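Local coordinates for protein nudix Hydrolase, RenU (Mycolicibacterium smegmatis, PDB 6UUF) that is a magnesium-dependent Nudix hydrolase that probably cleaves NADH or related nucleoside diphosphate derivatives, at residues A[54-59]-A[105-110]. The protein carries 3 engineered substitutions. Sequence-based numbering, arbitrary orientation.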
loop_
_atom_site.group_PDB
_atom_site.type_symbol
_atom_site.label_atom_id
_atom_site.label_comp_id
_atom_site.label_asym_id
_atom_site.label_seq_id
_atom_site.Cartn_x
_atom_site.Cartn_y
_atom_site.Cartn_z
ATOM N N TRP A 54 -4.097 4.799 9.461
ATOM C CA TRP A 54 -2.826 4.455 8.810
ATOM C C TRP A 54 -3.050 3.396 7.753
ATOM O O TRP A 54 -3.812 2.451 7.964
ATOM C CB TRP A 54 -1.828 3.924 9.848
ATOM C CG TRP A 54 -1.404 4.931 10.847
ATOM C CD1 TRP A 54 -2.054 5.273 12.011
ATOM C CD2 TRP A 54 -0.268 5.777 10.756
ATOM N NE1 TRP A 54 -1.354 6.258 12.657
ATOM C CE2 TRP A 54 -0.254 6.585 11.911
ATOM C CE3 TRP A 54 0.749 5.931 9.807
ATOM C CZ2 TRP A 54 0.742 7.529 12.154
ATOM C CZ3 TRP A 54 1.760 6.857 10.051
ATOM C CH2 TRP A 54 1.750 7.650 11.218
ATOM N N ALA A 55 -2.384 3.538 6.623
ATOM C CA ALA A 55 -2.498 2.519 5.537
ATOM C C ALA A 55 -1.273 2.640 4.670
ATOM O O ALA A 55 -0.311 3.312 5.081
ATOM C CB ALA A 55 -3.779 2.710 4.739
ATOM N N LEU A 56 -1.274 1.970 3.515
ATOM C CA LEU A 56 -0.120 2.013 2.618
ATOM C C LEU A 56 -0.324 3.176 1.683
ATOM O O LEU A 56 -1.462 3.470 1.350
ATOM C CB LEU A 56 -0.005 0.746 1.846
ATOM C CG LEU A 56 -0.046 -0.541 2.691
ATOM C CD1 LEU A 56 -0.103 -1.746 1.776
ATOM C CD2 LEU A 56 1.154 -0.628 3.617
ATOM N N PRO A 57 0.770 3.839 1.255
ATOM C CA PRO A 57 0.632 4.780 0.149
ATOM C C PRO A 57 0.229 4.005 -1.088
ATOM O O PRO A 57 0.784 2.919 -1.347
ATOM C CB PRO A 57 2.030 5.354 -0.051
ATOM C CG PRO A 57 2.937 4.605 0.851
ATOM C CD PRO A 57 2.171 3.512 1.526
ATOM N N GLY A 58 -0.803 4.487 -1.762
ATOM C CA GLY A 58 -1.342 3.757 -2.897
ATOM C C GLY A 58 -2.209 4.663 -3.744
ATOM O O GLY A 58 -2.440 5.797 -3.404
ATOM N N GLY A 59 -2.710 4.148 -4.845
ATOM C CA GLY A 59 -3.746 4.879 -5.528
ATOM C C GLY A 59 -4.326 3.995 -6.582
ATOM O O GLY A 59 -4.079 2.784 -6.598
ATOM N N TRP A 105 -13.370 -5.309 -8.899
ATOM C CA TRP A 105 -12.517 -4.339 -8.286
ATOM C C TRP A 105 -11.569 -5.094 -7.383
ATOM O O TRP A 105 -11.983 -5.954 -6.618
ATOM C CB TRP A 105 -13.337 -3.352 -7.464
ATOM C CG TRP A 105 -12.551 -2.196 -7.063
ATOM C CD1 TRP A 105 -12.343 -1.064 -7.788
ATOM C CD2 TRP A 105 -11.805 -2.053 -5.871
ATOM N NE1 TRP A 105 -11.565 -0.181 -7.084
ATOM C CE2 TRP A 105 -11.217 -0.772 -5.898
ATOM C CE3 TRP A 105 -11.619 -2.858 -4.748
ATOM C CZ2 TRP A 105 -10.435 -0.300 -4.876
ATOM C CZ3 TRP A 105 -10.846 -2.395 -3.739
ATOM C CH2 TRP A 105 -10.249 -1.112 -3.806
ATOM N N THR A 106 -10.298 -4.736 -7.440
ATOM C CA THR A 106 -9.348 -5.312 -6.504
ATOM C C THR A 106 -8.430 -4.253 -5.953
ATOM O O THR A 106 -8.207 -3.164 -6.559
ATOM C CB THR A 106 -8.469 -6.345 -7.231
ATOM O OG1 THR A 106 -7.863 -5.691 -8.345
ATOM C CG2 THR A 106 -9.270 -7.517 -7.718
ATOM N N TYR A 107 -7.854 -4.612 -4.817
ATOM C CA TYR A 107 -6.748 -3.909 -4.232
ATOM C C TYR A 107 -5.588 -4.891 -4.191
ATOM O O TYR A 107 -5.734 -6.003 -3.603
ATOM C CB TYR A 107 -7.050 -3.470 -2.782
ATOM C CG TYR A 107 -5.979 -2.570 -2.212
ATOM C CD1 TYR A 107 -4.799 -3.085 -1.688
ATOM C CD2 TYR A 107 -6.149 -1.194 -2.175
ATOM C CE1 TYR A 107 -3.807 -2.264 -1.196
ATOM C CE2 TYR A 107 -5.182 -0.358 -1.625
ATOM C CZ TYR A 107 -4.014 -0.898 -1.159
ATOM O OH TYR A 107 -3.071 -0.056 -0.653
ATOM N N THR A 108 -4.442 -4.431 -4.695
ATOM C CA THR A 108 -3.244 -5.215 -4.769
ATOM C C THR A 108 -2.152 -4.570 -3.947
ATOM O O THR A 108 -1.740 -3.424 -4.192
ATOM C CB THR A 108 -2.763 -5.367 -6.210
ATOM O OG1 THR A 108 -3.754 -6.019 -6.985
ATOM C CG2 THR A 108 -1.496 -6.212 -6.282
ATOM N N THR A 109 -1.650 -5.335 -2.983
ATOM C CA THR A 109 -0.513 -4.918 -2.170
ATOM C C THR A 109 0.761 -5.367 -2.863
ATOM O O THR A 109 0.929 -6.552 -3.216
ATOM C CB THR A 109 -0.584 -5.504 -0.730
ATOM O OG1 THR A 109 -1.742 -4.991 -0.076
ATOM C CG2 THR A 109 0.636 -5.112 0.066
ATOM N N VAL A 110 1.660 -4.410 -3.052
ATOM C CA VAL A 110 2.896 -4.655 -3.719
ATOM C C VAL A 110 3.949 -4.549 -2.618
ATOM O O VAL A 110 4.193 -3.455 -2.068
ATOM C CB VAL A 110 3.085 -3.619 -4.848
ATOM C CG1 VAL A 110 4.432 -3.758 -5.559
ATOM C CG2 VAL A 110 1.969 -3.771 -5.882
HETATM O O HOH W 1 -3.559 0.292 2.561
#
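Leu56 reaches Thr109 methyl to methyl, its CD1 lying 3.8 Å from Thr109 CG2, and the two side chains run at about a right angle to each other. Leu27 of strand 23-31, which pairs with both segment strands, touches both residues, and Leu41 adds to the cover of Leu56; this is the tight, buried part of the contact. Thr109 turns its methyl to the leucine because CG2 stands anti to its backbone N, while OG1 (chi1 -63°) is hydrogen-bonded to Thr94 OG1 on strand 87-98. The other part is looser and wetter. Tyr107 is partly exposed; with CG anti to the backbone N (chi1 -172°), its ring extends until OH comes 4.0 Å from Leu56 CB, a van der Waals contact rather than a polar one. A water accepts a hydrogen bond from Leu56 N at 3.0 Å and meets Tyr107 OH at 3.3 Å, bridging the two strands without any direct hydrogen bond between them. Within the mixed sheet of the Nudix fold, the chemistry thus implies a junction joined by apolar methyl packing in one part and by a water bridge that satisfies the Leu56 amide in the other.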